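Local coordinates for sensor protein (Shewanella oneidensis, PDB 3LIC), which is a putative sensory-box histidine kinase whose extracellular PDC-fold domain probably senses an extracellular signal and passes it across the membrane to a two-component pathway, at residues Gln26-His31 against Asn69-Gly74; Glu56-Val61 against Ile77-Asn82; Asp170-Gln175 against Arg191-Ser196; Ile218-Leu223 against Ala244-Val249. One frame throughout, in Å; residues are numbered along the deposited sequence.

Interaction 1 of 4, residues Gln26-His31 against Asn69-Gly74; sequences QFLLEH and NPDFFG
His-31 and Phe-72 bring the long N-terminal helix 2-46 of this PDC-fold sensor against the type I beta turn Asn-69 to Phe-72, which joins helix 55-68 to strand 74-79. Followed outward, the histidine side chain leaves CB pointing at the turn, and with CG anti to the backbone N (chi1 -180°) the ring is carried off the helix to the loop. His-31 CG and CD2 each lie 4.0 Å from Phe-72 CZ, and His-31 ND1 is 3.8 Å from it. His-31 CE1 comes nearest, 3.6 Å from Phe-72 CZ, and that phenylalanine carbon sits over the middle of one imidazole face. The two ring planes are inclined at 38°, an oblique meeting with the centroids 4.8 Å apart. The side-chain amide of Asn-69 lies at the imidazole edge, beside CE1 and NE2. An alanine here would remove the whole imidazole and is likely to uncover the CZ end of the Phe-72 ring, leaving the helix to touch that side chain through Ala-32 and Asn-35. One helical turn earlier, Leu-28 makes the second contact, its chi1 of 176° directing the branch to the turn. Asp-71 receives that branch on its aliphatic part, while its OD1 is hydrogen-bonded to Gln-175 of helix 172-176. The Phe-72 carbonyl oxygen accepts a hydrogen bond from Arg-96. The leucine contact itself is made by Leu-28 CD1, 3.6 Å from Asp-71 CB.

Interaction 2 of 4, residues Glu56-Val61 against Ile77-Asn82; sequences EKLKTV and IAFKPN
Leu-58 spreads its two methyls over two residues of strand 74-79, so that one side chain of helix 55-68 carries the contact with the six-stranded antiparallel sheet of the PDC sensor domain. Its CD2 meets Ile-77 CD1 at 3.9 Å, the two side chains crossing at about a right angle. The other methyl, CD1, stands at the edge of the Phe-79 ring, near the ring plane and 4.2 Å from CE2; here leucine and phenylalanine come from opposite directions. Ile-77 and Phe-79 alternate with Ala-78 along the strand, and the alanine side chain packs instead on Trp-120 and Trp-121. The isoleucine reaches the helix because CG1 is anti to its carbonyl carbon (chi1 -62°).

Further out, Phe-90 also touches Leu-58, while Phe-84 meets the Phe-79 ring edge-to-face. The strand residues are held in the sheet by backbone hydrogen bonds, Ile-77 with Pro-92 and Phe-79 with Phe-90. On the helix, Thr-60 OG1 donates to Glu-56 O at 2.8 Å, adding to the backbone bond that this oxygen accepts from Thr-60 N. No hydrogen bond or charge pair crosses between the segments, so their association rests on shape and buried carbon.

Interaction 3 of 4, residues Asp170-Gln175 against Arg191-Ser196; sequences DRLPEQ and RLIFHS
A classic beta bulge, in which Ile-193 and Phe-194 both face Val-185, lies on strand 192-194 at one border of the five-stranded antiparallel sheet, and helix 172-176 packs against it. The chain turns at Ile-193, and Phe-194 heads for the helix. With CG anti to the backbone N (chi1 -177°), its ring extends beside Pro-173, which it crosses at about a right angle. The pyrrolidine presents CG and CD to the far end of that ring, oblique to its plane, with Pro-173 CD 4.0 Å from Phe-194 CE1. Leu-172 works closer to the strand, its side chain sliding past that of Phe-194 in the opposite direction until Leu-172 CD1 lies 4.0 Å from Phe-194 CB. Leu-172 CD1 is also 4.3 Å from Ile-193 CG2. A serine in place of Phe-194 would probably leave Pro-173 without its aromatic neighbour and open a gap between helix and strand. Leu-183 of the adjoining strand also touches the phenylalanine, while Leu-172 packs on Leu-28 of helix 2-46. The contact thus joins helix 172-176, which follows strand 161-168 of the six-stranded sheet, to edge strand 192-194 through carbon alone, most closely at Pro-173 CG and Phe-194 CZ, 3.4 Å apart.

Interaction 4 of 4, residues Ile218-Leu223 against Ala244-Val249; sequences IAFATL and ASVAEV
Phe-220 and Leu-223, one turn apart on helix 218-226, both reach Val-246 on strand 241-248, packing a helix on the five-stranded antiparallel sheet of this PDC-fold protein. The helix and strand segments run almost parallel, 8° between their directions, with their axes 10.4 Å apart at closest approach. The Phe-220 ring comes obliquely: its side chain slants across Val-246, and CE1 makes the nearest approaches. Phe-220 CE1 lies 3.9 Å from Val-246 CG2 and 4.0 Å from Ala-244 CB, bridging two residues on one side of the strand. With a chi1 of -171° the phenylalanine CG lies anti to the backbone N, which brings the ring end nearer the sheet. Leu-223 differs: its CB already points at the strand, and its side chain slides past that of Val-246 in the opposite direction.

Between Ala-244 and Val-246, Ser-245 turns to the other side, where its hydroxyl is hydrogen-bonded to Gln-231 and to Ser-18 of helix 2-46. The sheet thus lies between helix 218-226 and the long helix. From the two flanking strands, Phe-234 stacks on the Phe-220 ring and Val-257 touches it. Leu-223 completes the contact, its CD2 3.9 Å from Val-246 CG2.

The long helix 2-46 runs past both sheets, and interactions 1 and 3 lie close to the centre of the molecule, their centres about 13 Å apart. They touch directly, Pro-70 O with Arg-171 NH1 being a probable hydrogen bond. Interaction 2 belongs to the six-stranded sheet, whereas interactions 3 and 4 reach the five-stranded one, about 17 Å apart between centres. Interactions 2 and 4 have their centres about 42 Å apart, on opposite sides of the chain's centre. Along the sequence, interactions 1 and 2 interleave, then 3 and 4 follow. Contacts 1 and 3 thus join the two sheet-bearing halves, consistent with a tandem PDC sensor.

Interaction 1 of 4, residues Gln26-His31 against Asn69-Gly74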
loop_
_atom_site.group_PDB
_atom_site.type_symbol
_atom_site.label_atom_id
_atom_site.label_comp_id
_atom_site.label_asym_id
_atom_site.label_seq_id
_atom_site.Cartn_x
_atom_site.Cartn_y
_atom_site.Cartn_z
ATOM N N GLN A 26 -4.192 9.498 1.884
ATOM C CA GLN A 26 -5.602 9.183 2.115
ATOM C C GLN A 26 -6.469 9.108 0.846
ATOM O O GLN A 26 -7.236 8.155 0.652
ATOM C CB GLN A 26 -6.232 10.234 3.053
ATOM C CG GLN A 26 -7.671 9.873 3.539
ATOM C CD GLN A 26 -8.386 11.080 4.138
ATOM O OE1 GLN A 26 -7.764 12.094 4.475
ATOM N NE2 GLN A 26 -9.704 10.986 4.246
ATOM N N PHE A 27 -6.372 10.142 -0.001
ATOM C CA PHE A 27 -7.136 10.149 -1.214
ATOM C C PHE A 27 -6.698 8.995 -2.185
ATOM O O PHE A 27 -7.534 8.408 -2.836
ATOM C CB PHE A 27 -7.173 11.576 -1.827
ATOM C CG PHE A 27 -8.038 12.527 -1.013
ATOM C CD1 PHE A 27 -9.439 12.403 -1.019
ATOM C CD2 PHE A 27 -7.471 13.531 -0.250
ATOM C CE1 PHE A 27 -10.235 13.247 -0.252
ATOM C CE2 PHE A 27 -8.255 14.360 0.518
ATOM C CZ PHE A 27 -9.644 14.208 0.523
ATOM N N LEU A 28 -5.411 8.636 -2.205
ATOM C CA LEU A 28 -4.903 7.561 -3.018
ATOM C C LEU A 28 -5.502 6.226 -2.577
ATOM O O LEU A 28 -5.932 5.433 -3.412
ATOM C CB LEU A 28 -3.386 7.497 -2.871
ATOM C CG LEU A 28 -2.681 6.324 -3.597
ATOM C CD1 LEU A 28 -3.009 6.332 -5.110
ATOM C CD2 LEU A 28 -1.193 6.358 -3.394
ATOM N N LEU A 29 -5.556 5.990 -1.261
ATOM C CA LEU A 29 -5.980 4.693 -0.724
ATOM C C LEU A 29 -7.494 4.586 -0.814
ATOM O O LEU A 29 -8.044 3.536 -1.143
ATOM C CB LEU A 29 -5.496 4.554 0.747
ATOM C CG LEU A 29 -3.968 4.498 1.027
ATOM C CD1 LEU A 29 -3.682 4.486 2.549
ATOM C CD2 LEU A 29 -3.321 3.278 0.392
ATOM N N GLU A 30 -8.190 5.709 -0.622
ATOM C CA GLU A 30 -9.624 5.674 -0.770
ATOM C C GLU A 30 -10.018 5.501 -2.246
ATOM O O GLU A 30 -11.034 4.845 -2.522
ATOM C CB GLU A 30 -10.307 6.905 -0.156
ATOM C CG GLU A 30 -10.033 6.989 1.353
ATOM C CD GLU A 30 -10.639 8.244 1.991
ATOM O OE1 GLU A 30 -11.047 9.142 1.232
ATOM O OE2 GLU A 30 -10.691 8.334 3.250
ATOM N N HIS A 31 -9.271 6.119 -3.178
ATOM C CA HIS A 31 -9.537 5.912 -4.608
ATOM C C HIS A 31 -9.408 4.398 -4.978
ATOM O O HIS A 31 -10.230 3.828 -5.665
ATOM C CB HIS A 31 -8.580 6.783 -5.445
ATOM C CG HIS A 31 -8.785 6.646 -6.916
ATOM N ND1 HIS A 31 -7.774 6.849 -7.842
ATOM C CD2 HIS A 31 -9.876 6.284 -7.622
ATOM C CE1 HIS A 31 -8.236 6.630 -9.060
ATOM N NE2 HIS A 31 -9.518 6.298 -8.952
ATOM N N ASN A 69 -6.580 4.543 -14.880
ATOM C CA ASN A 69 -6.215 5.019 -13.542
ATOM C C ASN A 69 -4.733 4.997 -13.344
ATOM O O ASN A 69 -4.189 3.986 -12.920
ATOM C CB ASN A 69 -6.913 4.196 -12.461
ATOM C CG ASN A 69 -8.418 4.287 -12.573
ATOM O OD1 ASN A 69 -9.087 3.428 -13.150
ATOM N ND2 ASN A 69 -8.950 5.336 -12.060
ATOM N N PRO A 70 -4.063 6.109 -13.667
ATOM C CA PRO A 70 -2.576 6.167 -13.682
ATOM C C PRO A 70 -1.935 5.763 -12.352
ATOM O O PRO A 70 -0.808 5.249 -12.363
ATOM C CB PRO A 70 -2.271 7.655 -13.939
ATOM C CG PRO A 70 -3.519 8.139 -14.826
ATOM C CD PRO A 70 -4.705 7.354 -14.171
ATOM N N ASP A 71 -2.596 6.019 -11.208
ATOM C CA ASP A 71 -1.995 5.671 -9.897
ATOM C C ASP A 71 -1.954 4.201 -9.580
ATOM O O ASP A 71 -1.172 3.843 -8.681
ATOM C CB ASP A 71 -2.708 6.347 -8.739
ATOM C CG ASP A 71 -2.411 7.828 -8.688
ATOM O OD1 ASP A 71 -1.211 8.204 -8.848
ATOM O OD2 ASP A 71 -3.365 8.606 -8.492
ATOM N N PHE A 72 -2.779 3.362 -10.258
ATOM C CA PHE A 72 -2.813 1.905 -9.951
ATOM C C PHE A 72 -1.688 1.178 -10.673
ATOM O O PHE A 72 -1.397 1.452 -11.799
ATOM C CB PHE A 72 -4.162 1.233 -10.268
ATOM C CG PHE A 72 -5.394 1.920 -9.632
ATOM C CD1 PHE A 72 -5.280 2.704 -8.501
ATOM C CD2 PHE A 72 -6.657 1.679 -10.128
ATOM C CE1 PHE A 72 -6.383 3.274 -7.895
ATOM C CE2 PHE A 72 -7.798 2.256 -9.544
ATOM C CZ PHE A 72 -7.631 3.102 -8.418
ATOM N N PHE A 73 -1.018 0.261 -9.998
ATOM C CA PHE A 73 0.013 -0.506 -10.638
ATOM C C PHE A 73 -0.595 -1.698 -11.396
ATOM O O PHE A 73 -0.195 -2.028 -12.526
ATOM C CB PHE A 73 0.979 -1.045 -9.579
ATOM C CG PHE A 73 2.030 -1.908 -10.167
ATOM C CD1 PHE A 73 3.098 -1.318 -10.897
ATOM C CD2 PHE A 73 1.952 -3.317 -10.067
ATOM C CE1 PHE A 73 4.057 -2.111 -11.498
ATOM C CE2 PHE A 73 2.910 -4.126 -10.692
ATOM C CZ PHE A 73 3.964 -3.498 -11.425
ATOM N N GLY A 74 -1.574 -2.347 -10.788
ATOM C CA GLY A 74 -2.071 -3.593 -11.330
ATOM C C GLY A 74 -3.446 -3.949 -10.752
ATOM O O GLY A 74 -3.858 -3.422 -9.727
#

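Interaction 2 of 4, residues Glu56-Val61 against Ile77-Asn82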
loop_
_atom_site.group_PDB
_atom_site.type_symbol
_atom_site.label_atom_id
_atom_site.label_comp_id
_atom_site.label_asym_id
_atom_site.label_seq_id
_atom_site.Cartn_x
_atom_site.Cartn_y
_atom_site.Cartn_z
ATOM N N GLU A 56 -10.105 -13.278 -22.533
ATOM C CA GLU A 56 -9.932 -12.104 -23.409
ATOM C C GLU A 56 -10.782 -10.939 -22.885
ATOM O O GLU A 56 -10.367 -9.779 -22.915
ATOM C CB GLU A 56 -10.360 -12.365 -24.881
ATOM C CG GLU A 56 -9.314 -12.739 -25.961
ATOM C CD GLU A 56 -7.897 -12.154 -25.799
ATOM O OE1 GLU A 56 -7.599 -11.030 -26.252
ATOM O OE2 GLU A 56 -7.045 -12.880 -25.273
ATOM N N LYS A 57 -12.006 -11.230 -22.492
ATOM C CA LYS A 57 -12.847 -10.182 -21.886
ATOM C C LYS A 57 -12.275 -9.634 -20.553
ATOM O O LYS A 57 -12.274 -8.419 -20.354
ATOM C CB LYS A 57 -14.302 -10.664 -21.621
ATOM C CG LYS A 57 -15.223 -10.730 -22.872
ATOM C CD LYS A 57 -16.632 -11.152 -22.394
ATOM C CE LYS A 57 -17.402 -11.925 -23.455
ATOM N NZ LYS A 57 -17.271 -11.274 -24.774
ATOM N N LEU A 58 -11.843 -10.489 -19.646
ATOM C CA LEU A 58 -11.284 -9.971 -18.385
ATOM C C LEU A 58 -10.001 -9.164 -18.615
ATOM O O LEU A 58 -9.759 -8.105 -17.969
ATOM C CB LEU A 58 -11.060 -11.091 -17.388
ATOM C CG LEU A 58 -12.310 -11.888 -17.075
ATOM C CD1 LEU A 58 -11.997 -13.027 -16.094
ATOM C CD2 LEU A 58 -13.395 -11.047 -16.457
ATOM N N LYS A 59 -9.216 -9.602 -19.589
ATOM C CA LYS A 59 -7.998 -8.890 -19.940
ATOM C C LYS A 59 -8.292 -7.506 -20.468
ATOM O O LYS A 59 -7.654 -6.500 -20.091
ATOM C CB LYS A 59 -7.229 -9.688 -21.023
ATOM C CG LYS A 59 -6.054 -8.931 -21.626
ATOM C CD LYS A 59 -5.103 -10.025 -22.285
ATOM C CE LYS A 59 -4.029 -9.395 -23.125
ATOM N NZ LYS A 59 -4.730 -8.611 -24.116
ATOM N N THR A 60 -9.257 -7.432 -21.378
ATOM C CA THR A 60 -9.760 -6.092 -21.816
ATOM C C THR A 60 -10.270 -5.271 -20.643
ATOM O O THR A 60 -9.785 -4.220 -20.435
ATOM C CB THR A 60 -10.849 -6.239 -22.861
ATOM O OG1 THR A 60 -10.345 -7.143 -23.856
ATOM C CG2 THR A 60 -11.232 -4.903 -23.494
ATOM N N VAL A 61 -11.230 -5.738 -19.862
ATOM C CA VAL A 61 -11.667 -4.966 -18.649
ATOM C C VAL A 61 -10.496 -4.408 -17.785
ATOM O O VAL A 61 -10.431 -3.167 -17.502
ATOM C CB VAL A 61 -12.629 -5.806 -17.723
ATOM C CG1 VAL A 61 -12.926 -5.028 -16.392
ATOM C CG2 VAL A 61 -13.913 -6.078 -18.450
ATOM N N ILE A 77 -8.478 -10.306 -11.100
ATOM C CA ILE A 77 -9.755 -10.935 -10.816
ATOM C C ILE A 77 -9.500 -12.411 -10.592
ATOM O O ILE A 77 -9.235 -13.136 -11.540
ATOM C CB ILE A 77 -10.737 -10.799 -11.972
ATOM C CG1 ILE A 77 -11.034 -9.316 -12.216
ATOM C CG2 ILE A 77 -12.050 -11.707 -11.670
ATOM C CD1 ILE A 77 -11.961 -9.096 -13.388
ATOM N N ALA A 78 -9.602 -12.857 -9.331
ATOM C CA ALA A 78 -9.089 -14.145 -8.919
ATOM C C ALA A 78 -10.247 -15.002 -8.365
ATOM O O ALA A 78 -11.010 -14.529 -7.530
ATOM C CB ALA A 78 -8.004 -13.935 -7.912
ATOM N N PHE A 79 -10.438 -16.221 -8.877
ATOM C CA PHE A 79 -11.644 -17.035 -8.509
ATOM C C PHE A 79 -11.281 -18.154 -7.524
ATOM O O PHE A 79 -10.146 -18.627 -7.543
ATOM C CB PHE A 79 -12.358 -17.648 -9.758
ATOM C CG PHE A 79 -12.916 -16.610 -10.709
ATOM C CD1 PHE A 79 -14.222 -16.147 -10.581
ATOM C CD2 PHE A 79 -12.129 -16.068 -11.675
ATOM C CE1 PHE A 79 -14.698 -15.182 -11.431
ATOM C CE2 PHE A 79 -12.606 -15.095 -12.538
ATOM C CZ PHE A 79 -13.886 -14.661 -12.420
ATOM N N LYS A 80 -12.219 -18.546 -6.664
ATOM C CA LYS A 80 -12.039 -19.757 -5.850
ATOM C C LYS A 80 -11.642 -20.970 -6.718
ATOM O O LYS A 80 -12.074 -21.077 -7.857
ATOM C CB LYS A 80 -13.332 -20.108 -5.150
ATOM C CG LYS A 80 -13.394 -19.834 -3.697
ATOM C CD LYS A 80 -14.710 -20.434 -3.158
ATOM C CE LYS A 80 -14.726 -20.500 -1.634
ATOM N NZ LYS A 80 -15.037 -19.171 -1.057
ATOM N N PRO A 81 -10.849 -21.896 -6.160
ATOM C CA PRO A 81 -10.482 -23.139 -6.866
ATOM C C PRO A 81 -11.724 -23.848 -7.444
ATOM O O PRO A 81 -12.665 -24.094 -6.703
ATOM C CB PRO A 81 -9.875 -23.999 -5.752
ATOM C CG PRO A 81 -9.459 -23.038 -4.660
ATOM C CD PRO A 81 -10.475 -21.930 -4.728
ATOM N N ASN A 82 -11.747 -24.142 -8.750
ATOM C CA ASN A 82 -12.835 -24.970 -9.318
ATOM C C ASN A 82 -14.187 -24.301 -9.517
ATOM O O ASN A 82 -15.204 -24.990 -9.714
ATOM C CB ASN A 82 -13.039 -26.256 -8.492
ATOM C CG ASN A 82 -11.854 -27.170 -8.583
ATOM O OD1 ASN A 82 -11.205 -27.485 -7.590
ATOM N ND2 ASN A 82 -11.493 -27.491 -9.792
#

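Interaction 3 of 4, residues Asp170-Gln175 against Arg191-Ser196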
loop_
_atom_site.group_PDB
_atom_site.type_symbol
_atom_site.label_atom_id
_atom_site.label_comp_id
_atom_site.label_asym_id
_atom_site.label_seq_id
_atom_site.Cartn_x
_atom_site.Cartn_y
_atom_site.Cartn_z
ATOM N N ASP A 170 7.304 1.727 -4.830
ATOM C CA ASP A 170 8.264 2.723 -5.382
ATOM C C ASP A 170 7.605 4.042 -5.769
ATOM O O ASP A 170 8.257 5.088 -5.818
ATOM C CB ASP A 170 9.063 2.173 -6.593
ATOM C CG ASP A 170 10.145 1.149 -6.154
ATOM O OD1 ASP A 170 10.462 1.047 -4.920
ATOM O OD2 ASP A 170 10.680 0.431 -7.037
ATOM N N ARG A 171 6.312 4.014 -6.032
ATOM C CA ARG A 171 5.649 5.264 -6.435
ATOM C C ARG A 171 5.136 6.158 -5.316
ATOM O O ARG A 171 4.774 7.309 -5.567
ATOM C CB ARG A 171 4.513 4.961 -7.393
ATOM C CG ARG A 171 5.023 4.420 -8.686
ATOM C CD ARG A 171 3.906 4.246 -9.696
ATOM N NE ARG A 171 3.381 5.579 -9.987
ATOM C CZ ARG A 171 2.287 5.795 -10.727
ATOM N NH1 ARG A 171 1.618 4.755 -11.241
ATOM N NH2 ARG A 171 1.876 7.032 -10.953
ATOM N N LEU A 172 5.002 5.623 -4.102
ATOM C CA LEU A 172 4.374 6.400 -3.028
ATOM C C LEU A 172 5.009 7.750 -2.802
ATOM O O LEU A 172 4.286 8.709 -2.584
ATOM C CB LEU A 172 4.364 5.642 -1.695
ATOM C CG LEU A 172 3.475 4.415 -1.666
ATOM C CD1 LEU A 172 3.641 3.681 -0.325
ATOM C CD2 LEU A 172 1.996 4.870 -1.922
ATOM N N PRO A 173 6.349 7.862 -2.807
ATOM C CA PRO A 173 6.973 9.184 -2.539
ATOM C C PRO A 173 6.553 10.279 -3.489
ATOM O O PRO A 173 6.208 11.399 -3.087
ATOM C CB PRO A 173 8.469 8.890 -2.760
ATOM C CG PRO A 173 8.611 7.331 -2.433
ATOM C CD PRO A 173 7.373 6.831 -3.131
ATOM N N GLU A 174 6.590 9.977 -4.785
ATOM C CA GLU A 174 6.042 10.905 -5.736
ATOM C C GLU A 174 4.524 11.145 -5.562
ATOM O O GLU A 174 4.048 12.285 -5.687
ATOM C CB GLU A 174 6.305 10.405 -7.141
ATOM C CG GLU A 174 5.441 11.206 -8.100
ATOM C CD GLU A 174 5.745 10.887 -9.543
ATOM O OE1 GLU A 174 6.143 9.716 -9.819
ATOM O OE2 GLU A 174 5.565 11.808 -10.395
ATOM N N GLN A 175 3.734 10.087 -5.318
ATOM C CA GLN A 175 2.318 10.307 -5.204
ATOM C C GLN A 175 2.028 11.163 -3.955
ATOM O O GLN A 175 1.050 11.924 -3.926
ATOM C CB GLN A 175 1.581 8.952 -5.154
ATOM C CG GLN A 175 1.407 8.364 -6.515
ATOM C CD GLN A 175 1.114 6.905 -6.449
ATOM O OE1 GLN A 175 1.642 6.200 -5.580
ATOM N NE2 GLN A 175 0.260 6.422 -7.370
ATOM N N ARG A 191 3.398 -1.357 11.545
ATOM C CA ARG A 191 4.326 -2.074 10.719
ATOM C C ARG A 191 4.674 -1.311 9.429
ATOM O O ARG A 191 3.878 -0.545 8.919
ATOM C CB ARG A 191 3.792 -3.484 10.423
ATOM C CG ARG A 191 3.698 -4.400 11.696
ATOM C CD ARG A 191 3.613 -5.901 11.328
ATOM N NE ARG A 191 2.768 -6.164 10.150
ATOM C CZ ARG A 191 1.435 -6.045 10.131
ATOM N NH1 ARG A 191 0.784 -5.646 11.221
ATOM N NH2 ARG A 191 0.748 -6.331 9.023
ATOM N N LEU A 192 5.881 -1.531 8.911
ATOM C CA LEU A 192 6.391 -0.746 7.781
ATOM C C LEU A 192 5.591 -0.990 6.514
ATOM O O LEU A 192 5.451 -2.112 6.061
ATOM C CB LEU A 192 7.832 -1.129 7.532
ATOM C CG LEU A 192 8.988 -0.154 7.395
ATOM C CD1 LEU A 192 8.821 1.100 8.204
ATOM C CD2 LEU A 192 10.247 -0.926 7.794
ATOM N N ILE A 193 5.051 0.068 5.936
ATOM C CA ILE A 193 4.481 -0.011 4.597
ATOM C C ILE A 193 5.545 0.499 3.642
ATOM O O ILE A 193 5.810 -0.115 2.648
ATOM C CB ILE A 193 3.287 0.917 4.471
ATOM C CG1 ILE A 193 2.126 0.488 5.401
ATOM C CG2 ILE A 193 2.848 1.028 3.022
ATOM C CD1 ILE A 193 1.363 -0.601 4.905
ATOM N N PHE A 194 6.116 1.655 3.921
ATOM C CA PHE A 194 7.123 2.264 3.049
ATOM C C PHE A 194 8.363 2.681 3.845
ATOM O O PHE A 194 8.223 3.306 4.889
ATOM C CB PHE A 194 6.617 3.530 2.291
ATOM C CG PHE A 194 7.664 4.076 1.339
ATOM C CD1 PHE A 194 7.837 3.509 0.085
ATOM C CD2 PHE A 194 8.579 5.017 1.754
ATOM C CE1 PHE A 194 8.830 3.916 -0.757
ATOM C CE2 PHE A 194 9.592 5.425 0.900
ATOM C CZ PHE A 194 9.714 4.873 -0.373
ATOM N N HIS A 195 9.549 2.316 3.338
ATOM C CA HIS A 195 10.875 2.787 3.776
ATOM C C HIS A 195 11.761 2.794 2.513
ATOM O O HIS A 195 11.655 1.888 1.642
ATOM C CB HIS A 195 11.504 1.812 4.797
ATOM C CG HIS A 195 12.728 2.346 5.478
ATOM N ND1 HIS A 195 12.705 2.861 6.765
ATOM C CD2 HIS A 195 14.002 2.504 5.039
ATOM C CE1 HIS A 195 13.914 3.303 7.088
ATOM N NE2 HIS A 195 14.711 3.111 6.053
ATOM N N SER A 196 12.635 3.788 2.400
ATOM C CA SER A 196 13.680 3.812 1.353
ATOM C C SER A 196 14.364 2.466 1.147
ATOM O O SER A 196 14.523 2.016 0.024
ATOM C CB SER A 196 14.780 4.800 1.747
ATOM O OG SER A 196 14.433 6.057 1.242
#

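Interaction 4 of 4, residues Ile218-Leu223 against Ala244-Val249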
loop_
_atom_site.group_PDB
_atom_site.type_symbol
_atom_site.label_atom_id
_atom_site.label_comp_id
_atom_site.label_asym_id
_atom_site.label_seq_id
_atom_site.Cartn_x
_atom_site.Cartn_y
_atom_site.Cartn_z
ATOM N N ILE A 218 13.243 7.378 22.581
ATOM C CA ILE A 218 12.092 7.055 23.404
ATOM C C ILE A 218 10.871 7.850 23.019
ATOM O O ILE A 218 9.805 7.264 22.827
ATOM C CB ILE A 218 12.383 7.236 24.907
ATOM C CG1 ILE A 218 13.503 6.273 25.317
ATOM C CG2 ILE A 218 11.043 7.090 25.751
ATOM C CD1 ILE A 218 13.891 6.351 26.814
ATOM N N ALA A 219 10.994 9.182 22.926
ATOM C CA ALA A 219 9.814 10.001 22.632
ATOM C C ALA A 219 9.273 9.694 21.229
ATOM O O ALA A 219 8.058 9.694 21.004
ATOM C CB ALA A 219 10.109 11.500 22.799
ATOM N N PHE A 220 10.166 9.441 20.274
ATOM C CA PHE A 220 9.709 9.064 18.939
ATOM C C PHE A 220 8.972 7.714 19.053
ATOM O O PHE A 220 7.853 7.560 18.565
ATOM C CB PHE A 220 10.892 9.019 17.948
ATOM C CG PHE A 220 10.480 8.838 16.514
ATOM C CD1 PHE A 220 9.461 9.591 15.985
ATOM C CD2 PHE A 220 11.115 7.881 15.699
ATOM C CE1 PHE A 220 9.052 9.440 14.677
ATOM C CE2 PHE A 220 10.719 7.710 14.371
ATOM C CZ PHE A 220 9.672 8.503 13.850
ATOM N N ALA A 221 9.561 6.752 19.745
ATOM C CA ALA A 221 8.893 5.434 19.874
ATOM C C ALA A 221 7.524 5.476 20.602
ATOM O O ALA A 221 6.602 4.736 20.226
ATOM C CB ALA A 221 9.852 4.362 20.478
ATOM N N THR A 222 7.351 6.381 21.572
ATOM C CA THR A 222 6.048 6.497 22.279
ATOM C C THR A 222 4.991 7.072 21.370
ATOM O O THR A 222 3.844 6.606 21.318
ATOM C CB THR A 222 6.112 7.423 23.529
ATOM O OG1 THR A 222 7.149 6.964 24.398
ATOM C CG2 THR A 222 4.788 7.425 24.267
ATOM N N LEU A 223 5.396 8.126 20.675
ATOM C CA LEU A 223 4.598 8.706 19.611
ATOM C C LEU A 223 4.075 7.611 18.647
ATOM O O LEU A 223 2.876 7.523 18.348
ATOM C CB LEU A 223 5.470 9.710 18.865
ATOM C CG LEU A 223 4.618 10.611 18.024
ATOM C CD1 LEU A 223 3.431 11.088 18.893
ATOM C CD2 LEU A 223 5.492 11.741 17.561
ATOM N N ALA A 244 11.447 14.789 12.974
ATOM C CA ALA A 244 10.402 13.971 12.301
ATOM C C ALA A 244 9.034 14.460 12.699
ATOM O O ALA A 244 8.834 15.004 13.808
ATOM C CB ALA A 244 10.533 12.533 12.668
ATOM N N SER A 245 8.095 14.285 11.795
ATOM C CA SER A 245 6.738 14.634 12.059
ATOM C C SER A 245 5.879 13.496 11.576
ATOM O O SER A 245 6.032 13.042 10.443
ATOM C CB SER A 245 6.384 15.919 11.330
ATOM O OG SER A 245 5.060 16.266 11.565
ATOM N N VAL A 246 4.952 13.063 12.429
ATOM C CA VAL A 246 4.098 11.922 12.202
ATOM C C VAL A 246 2.718 12.485 12.002
ATOM O O VAL A 246 2.276 13.287 12.800
ATOM C CB VAL A 246 4.037 11.048 13.482
ATOM C CG1 VAL A 246 3.007 9.873 13.355
ATOM C CG2 VAL A 246 5.422 10.563 13.873
ATOM N N ALA A 247 2.016 12.051 10.949
ATOM C CA ALA A 247 0.631 12.448 10.746
ATOM C C ALA A 247 -0.167 11.179 10.544
ATOM O O ALA A 247 0.320 10.200 9.975
ATOM C CB ALA A 247 0.492 13.336 9.549
ATOM N N GLU A 248 -1.408 11.212 11.008
ATOM C CA GLU A 248 -2.286 10.078 10.868
ATOM C C GLU A 248 -3.157 10.118 9.579
ATOM O O GLU A 248 -3.587 11.181 9.107
ATOM C CB GLU A 248 -3.150 9.974 12.108
ATOM C CG GLU A 248 -4.020 8.764 12.062
ATOM C CD GLU A 248 -4.392 8.287 13.436
ATOM O OE1 GLU A 248 -3.635 7.453 13.982
ATOM O OE2 GLU A 248 -5.428 8.761 13.959
ATOM N N VAL A 249 -3.356 8.960 8.967
ATOM C CA VAL A 249 -4.376 8.844 7.903
ATOM C C VAL A 249 -5.787 8.562 8.497
ATOM O O VAL A 249 -6.004 7.579 9.234
ATOM C CB VAL A 249 -3.981 7.759 6.950
ATOM C CG1 VAL A 249 -5.012 7.612 5.860
ATOM C CG2 VAL A 249 -2.629 8.048 6.383
#